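Local structure of BugD (Bordetella pertussis Tohama I, 2F5X) at residues Y14-A27 with L46-G60. The protein is a periplasmic solute receptor of the tripartite tricarboxylate transporter family that binds aspartic acid, probably to deliver it to a membrane transporter. Sequence-based numbering, arbitrary orientation.
Sequences YPERPVNMVVPFAA and LGETVVVENKGGAGG. With ASP (aspartic acid), chain D.
Strands 19-23 and 50-54 lie parallel and are zipped together by six backbone hydrogen bonds, from V19 N to T49 O through to K55 N to V23 O. V19, M21 and V23 use both N and O toward the partner strand, while N20 and V22 turn theirs to Y75, I77 and L79, in and just before strand 76-81, which places 19-23 inside the sheet.

The apolar contacts fall mainly on the face that carries V19, M21 and V23. M21 (selenomethionine here) sets CB 3.6 Å from V50 CG1, and V23 CG2 meets V52 CG1; the beta-branched valines suit extended backbone, and V23, V50 and V52 pack on A35, A39 and D32 of helix 30-46, which lies on this side. At the start of the pair L46, on the last turn of that helix, sends CD2 to V19 CG2 and CD1 to P15 CG (3.8 Å).

On the other face the amide of N20 stacks on the carboxylate of E53, planes 19° apart. N20 ND2 stands 3.3 Å from E53 OE2, but the angle is too poor for a hydrogen bond. Ahead of the strand, E48 turns back on itself at the CB-CG bond (chi2 -73°), which brings its carboxylate against the backbone of R17 and P18, and OE1 accepts a bond from T49 N.

At the C-terminal end of strand 50-54, N54 ND2 donates to F25 O at 3.0 Å (150° at the hydrogen), its amide also held by D32 and R36 of helix 30-46. A water links P24 O to G57 N. F25 lays one ring face under the ligand, whose CA sits 3.4 Å above the ring centre, and F25 CZ lies 3.5 Å from G59 O; G60, lacking a side chain, leaves room for the ring. The segments supply the two parallel strands of a beta-alpha-beta unit, with helix 30-46 as the crossover, and the loop after strand 19-23 brings F25 to the aspartic acid pocket of this periplasmic binding protein.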
loop_
_atom_site.group_PDB
_atom_site.type_symbol
_atom_site.label_atom_id
_atom_site.label_comp_id
_atom_site.label_asym_id
_atom_site.label_seq_id
_atom_site.Cartn_x
_atom_site.Cartn_y
_atom_site.Cartn_z
ATOM N N TYR A 14 24.577 18.303 1.002
ATOM C CA TYR A 14 23.590 17.200 0.776
ATOM C C TYR A 14 22.625 17.499 -0.390
ATOM O O TYR A 14 22.092 18.603 -0.472
ATOM C CB TYR A 14 22.784 16.930 2.059
ATOM C CG TYR A 14 21.677 15.926 1.830
ATOM C CD1 TYR A 14 21.912 14.560 1.960
ATOM C CD2 TYR A 14 20.398 16.342 1.450
ATOM C CE1 TYR A 14 20.905 13.633 1.721
ATOM C CE2 TYR A 14 19.384 15.422 1.206
ATOM C CZ TYR A 14 19.645 14.075 1.349
ATOM O OH TYR A 14 18.642 13.172 1.107
ATOM N N PRO A 15 22.362 16.532 -1.275
ATOM C CA PRO A 15 23.039 15.230 -1.316
ATOM C C PRO A 15 24.267 15.256 -2.223
ATOM O O PRO A 15 24.248 15.892 -3.285
ATOM C CB PRO A 15 21.968 14.314 -1.916
ATOM C CG PRO A 15 21.172 15.215 -2.822
ATOM C CD PRO A 15 21.304 16.628 -2.298
ATOM N N GLU A 16 25.318 14.565 -1.807
ATOM C CA GLU A 16 26.560 14.545 -2.577
ATOM C C GLU A 16 26.782 13.203 -3.269
ATOM O O GLU A 16 27.782 13.012 -3.969
ATOM C CB GLU A 16 27.755 14.936 -1.701
ATOM C CG GLU A 16 28.016 14.029 -0.508
ATOM C CD GLU A 16 29.119 14.553 0.396
ATOM O OE1 GLU A 16 29.040 15.722 0.841
ATOM O OE2 GLU A 16 30.074 13.792 0.665
ATOM N N ARG A 17 25.835 12.288 -3.066
ATOM C CA ARG A 17 25.809 10.988 -3.727
ATOM C C ARG A 17 24.348 10.512 -3.784
ATOM O O ARG A 17 23.479 11.109 -3.137
ATOM C CB ARG A 17 26.707 9.974 -2.995
ATOM C CG ARG A 17 26.251 9.598 -1.595
ATOM C CD ARG A 17 27.293 8.839 -0.791
ATOM N NE ARG A 17 26.755 8.344 0.477
ATOM C CZ ARG A 17 27.057 8.844 1.672
ATOM N NH1 ARG A 17 27.893 9.869 1.785
ATOM N NH2 ARG A 17 26.516 8.321 2.762
ATOM N N PRO A 18 24.059 9.471 -4.564
ATOM C CA PRO A 18 22.679 8.979 -4.683
ATOM C C PRO A 18 22.006 8.644 -3.344
ATOM O O PRO A 18 22.661 8.217 -2.387
ATOM C CB PRO A 18 22.832 7.730 -5.554
ATOM C CG PRO A 18 24.043 8.037 -6.388
ATOM C CD PRO A 18 24.985 8.704 -5.424
ATOM N N VAL A 19 20.698 8.874 -3.303
ATOM C CA VAL A 19 19.869 8.600 -2.126
ATOM C C VAL A 19 19.140 7.285 -2.346
ATOM O O VAL A 19 18.479 7.102 -3.376
ATOM C CB VAL A 19 18.848 9.731 -1.900
ATOM C CG1 VAL A 19 17.868 9.387 -0.769
ATOM C CG2 VAL A 19 19.563 11.044 -1.600
ATOM N N ASN A 20 19.261 6.378 -1.380
ATOM C CA ASN A 20 18.553 5.095 -1.444
ATOM C C ASN A 20 17.160 5.216 -0.876
ATOM O O ASN A 20 16.991 5.678 0.259
ATOM C CB ASN A 20 19.316 4.011 -0.688
ATOM C CG ASN A 20 20.690 3.733 -1.285
ATOM O OD1 ASN A 20 21.689 3.640 -0.562
ATOM N ND2 ASN A 20 20.748 3.597 -2.603
HETATM N N MSE A 21 16.175 4.800 -1.673
HETATM C CA MSE A 21 14.780 4.802 -1.254
HETATM C C MSE A 21 14.346 3.355 -1.080
HETATM O O MSE A 21 14.270 2.595 -2.045
HETATM C CB MSE A 21 13.910 5.511 -2.293
HETATM C CG MSE A 21 12.429 5.127 -2.253
HETATM SE SE MSE A 21 11.339 6.262 -3.387
HETATM C CE MSE A 21 11.593 7.599 -2.321
ATOM N N VAL A 22 14.085 2.971 0.162
ATOM C CA VAL A 22 13.673 1.603 0.468
ATOM C C VAL A 22 12.165 1.447 0.304
ATOM O O VAL A 22 11.382 2.208 0.883
ATOM C CB VAL A 22 14.109 1.207 1.906
ATOM C CG1 VAL A 22 13.541 -0.171 2.332
ATOM C CG2 VAL A 22 15.648 1.265 2.027
ATOM N N VAL A 23 11.783 0.450 -0.489
ATOM C CA VAL A 23 10.396 0.028 -0.662
ATOM C C VAL A 23 10.300 -1.353 -0.003
ATOM O O VAL A 23 10.952 -2.286 -0.466
ATOM C CB VAL A 23 10.065 -0.086 -2.170
ATOM C CG1 VAL A 23 8.731 -0.802 -2.400
ATOM C CG2 VAL A 23 10.044 1.293 -2.802
ATOM N N PRO A 24 9.564 -1.489 1.104
ATOM C CA PRO A 24 9.503 -2.770 1.832
ATOM C C PRO A 24 8.727 -3.920 1.172
ATOM O O PRO A 24 8.130 -4.744 1.875
ATOM C CB PRO A 24 8.839 -2.370 3.157
ATOM C CG PRO A 24 9.156 -0.869 3.281
ATOM C CD PRO A 24 8.865 -0.422 1.845
ATOM N N PHE A 25 8.763 -3.992 -0.157
ATOM C CA PHE A 25 8.046 -5.022 -0.910
ATOM C C PHE A 25 8.777 -5.365 -2.184
ATOM O O PHE A 25 9.628 -4.602 -2.653
ATOM C CB PHE A 25 6.633 -4.546 -1.266
ATOM C CG PHE A 25 5.764 -4.315 -0.064
ATOM C CD1 PHE A 25 5.192 -5.393 0.613
ATOM C CD2 PHE A 25 5.539 -3.032 0.405
ATOM C CE1 PHE A 25 4.411 -5.188 1.740
ATOM C CE2 PHE A 25 4.748 -2.813 1.532
ATOM C CZ PHE A 25 4.178 -3.892 2.199
ATOM N N ALA A 26 8.419 -6.514 -2.753
ATOM C CA ALA A 26 9.037 -7.002 -3.976
ATOM C C ALA A 26 8.920 -5.998 -5.115
ATOM O O ALA A 26 7.916 -5.290 -5.246
ATOM C CB ALA A 26 8.397 -8.331 -4.371
ATOM N N ALA A 27 9.963 -5.946 -5.936
ATOM C CA ALA A 27 9.979 -5.105 -7.127
ATOM C C ALA A 27 8.821 -5.464 -8.057
ATOM O O ALA A 27 8.399 -6.624 -8.123
ATOM C CB ALA A 27 11.298 -5.292 -7.850
ATOM N N LEU A 46 16.211 17.405 -6.219
ATOM C CA LEU A 46 17.139 16.763 -5.288
ATOM C C LEU A 46 18.590 17.029 -5.690
ATOM O O LEU A 46 19.441 17.276 -4.835
ATOM C CB LEU A 46 16.867 15.252 -5.170
ATOM C CG LEU A 46 17.645 14.474 -4.095
ATOM C CD1 LEU A 46 17.396 15.023 -2.678
ATOM C CD2 LEU A 46 17.330 12.982 -4.156
ATOM N N GLY A 47 18.853 17.005 -6.995
ATOM C CA GLY A 47 20.188 17.241 -7.509
ATOM C C GLY A 47 21.044 15.996 -7.440
ATOM O O GLY A 47 22.275 16.071 -7.555
ATOM N N GLU A 48 20.383 14.856 -7.226
ATOM C CA GLU A 48 21.013 13.544 -7.256
ATOM C C GLU A 48 19.977 12.505 -7.661
ATOM O O GLU A 48 18.771 12.741 -7.552
ATOM C CB GLU A 48 21.594 13.177 -5.883
ATOM C CG GLU A 48 23.072 13.506 -5.704
ATOM C CD GLU A 48 23.993 12.575 -6.477
ATOM O OE1 GLU A 48 23.502 11.590 -7.079
ATOM O OE2 GLU A 48 25.215 12.829 -6.483
ATOM N N THR A 49 20.452 11.356 -8.131
ATOM C CA THR A 49 19.574 10.244 -8.470
ATOM C C THR A 49 19.038 9.586 -7.193
ATOM O O THR A 49 19.709 9.586 -6.151
ATOM C CB THR A 49 20.322 9.204 -9.343
ATOM O OG1 THR A 49 21.608 8.917 -8.774
ATOM C CG2 THR A 49 20.686 9.798 -10.694
ATOM N N VAL A 50 17.822 9.054 -7.276
ATOM C CA VAL A 50 17.228 8.277 -6.190
ATOM C C VAL A 50 17.238 6.824 -6.653
ATOM O O VAL A 50 16.741 6.520 -7.742
ATOM C CB VAL A 50 15.778 8.740 -5.881
ATOM C CG1 VAL A 50 15.101 7.828 -4.847
ATOM C CG2 VAL A 50 15.763 10.177 -5.403
ATOM N N VAL A 51 17.820 5.945 -5.838
ATOM C CA VAL A 51 17.945 4.521 -6.161
ATOM C C VAL A 51 16.946 3.729 -5.329
ATOM O O VAL A 51 17.026 3.718 -4.098
ATOM C CB VAL A 51 19.372 3.982 -5.864
ATOM C CG1 VAL A 51 19.472 2.488 -6.194
ATOM C CG2 VAL A 51 20.429 4.770 -6.634
ATOM N N VAL A 52 16.019 3.054 -5.999
ATOM C CA VAL A 52 15.012 2.258 -5.297
ATOM C C VAL A 52 15.604 0.910 -4.873
ATOM O O VAL A 52 16.247 0.216 -5.674
ATOM C CB VAL A 52 13.727 2.072 -6.149
ATOM C CG1 VAL A 52 12.761 1.087 -5.493
ATOM C CG2 VAL A 52 13.040 3.421 -6.384
ATOM N N GLU A 53 15.403 0.560 -3.604
ATOM C CA GLU A 53 15.820 -0.737 -3.083
ATOM C C GLU A 53 14.600 -1.472 -2.564
ATOM O O GLU A 53 13.811 -0.911 -1.803
ATOM C CB GLU A 53 16.861 -0.570 -1.975
ATOM C CG GLU A 53 18.131 0.128 -2.449
ATOM C CD GLU A 53 19.195 0.274 -1.374
ATOM O OE1 GLU A 53 18.865 0.208 -0.168
ATOM O OE2 GLU A 53 20.374 0.474 -1.746
ATOM N N ASN A 54 14.439 -2.719 -2.986
ATOM C CA ASN A 54 13.277 -3.500 -2.573
ATOM C C ASN A 54 13.647 -4.439 -1.452
ATOM O O ASN A 54 14.556 -5.248 -1.604
ATOM C CB ASN A 54 12.701 -4.258 -3.769
ATOM C CG ASN A 54 12.219 -3.326 -4.847
ATOM O OD1 ASN A 54 12.942 -3.038 -5.803
ATOM N ND2 ASN A 54 10.995 -2.826 -4.691
ATOM N N LYS A 55 12.964 -4.316 -0.316
ATOM C CA LYS A 55 13.294 -5.130 0.848
ATOM C C LYS A 55 12.029 -5.728 1.436
ATOM O O LYS A 55 11.460 -5.203 2.393
ATOM C CB LYS A 55 14.065 -4.300 1.890
ATOM C CG LYS A 55 15.413 -3.757 1.390
ATOM C CD LYS A 55 16.413 -4.892 1.094
ATOM C CE LYS A 55 17.468 -4.489 0.050
ATOM N NZ LYS A 55 17.270 -5.096 -1.319
ATOM N N GLY A 56 11.579 -6.822 0.834
ATOM C CA GLY A 56 10.335 -7.461 1.233
ATOM C C GLY A 56 10.484 -8.364 2.446
ATOM O O GLY A 56 11.599 -8.769 2.813
ATOM N N GLY A 57 9.346 -8.652 3.074
ATOM C CA GLY A 57 9.277 -9.559 4.208
ATOM C C GLY A 57 8.379 -9.019 5.300
ATOM O O GLY A 57 8.344 -7.804 5.528
ATOM N N ALA A 58 7.659 -9.929 5.962
ATOM C CA ALA A 58 6.800 -9.623 7.115
ATOM C C ALA A 58 5.916 -8.389 6.912
ATOM O O ALA A 58 5.842 -7.510 7.784
ATOM C CB ALA A 58 7.635 -9.491 8.402
ATOM N N GLY A 59 5.251 -8.338 5.755
ATOM C CA GLY A 59 4.239 -7.331 5.471
ATOM C C GLY A 59 4.760 -5.904 5.364
ATOM O O GLY A 59 3.997 -4.957 5.517
ATOM N N GLY A 60 6.054 -5.760 5.103
ATOM C CA GLY A 60 6.680 -4.448 5.011
ATOM C C GLY A 60 7.454 -4.049 6.264
ATOM O O GLY A 60 8.160 -3.028 6.255
HETATM N N ASP D . 2.053 -2.340 -1.419
HETATM C CA ASP D . 2.593 -3.732 -1.388
HETATM C C ASP D . 3.561 -3.987 -2.533
HETATM O O ASP D . 3.772 -5.146 -2.937
HETATM C CB ASP D . 1.458 -4.747 -1.435
HETATM C CG ASP D . 0.598 -4.706 -0.198
HETATM O OD1 ASP D . -0.487 -5.333 -0.223
HETATM O OD2 ASP D . 0.934 -4.077 0.838
HETATM O OXT ASP D . 4.120 -3.017 -3.049
HETATM O O HOH W 1 7.097 -7.382 2.194
#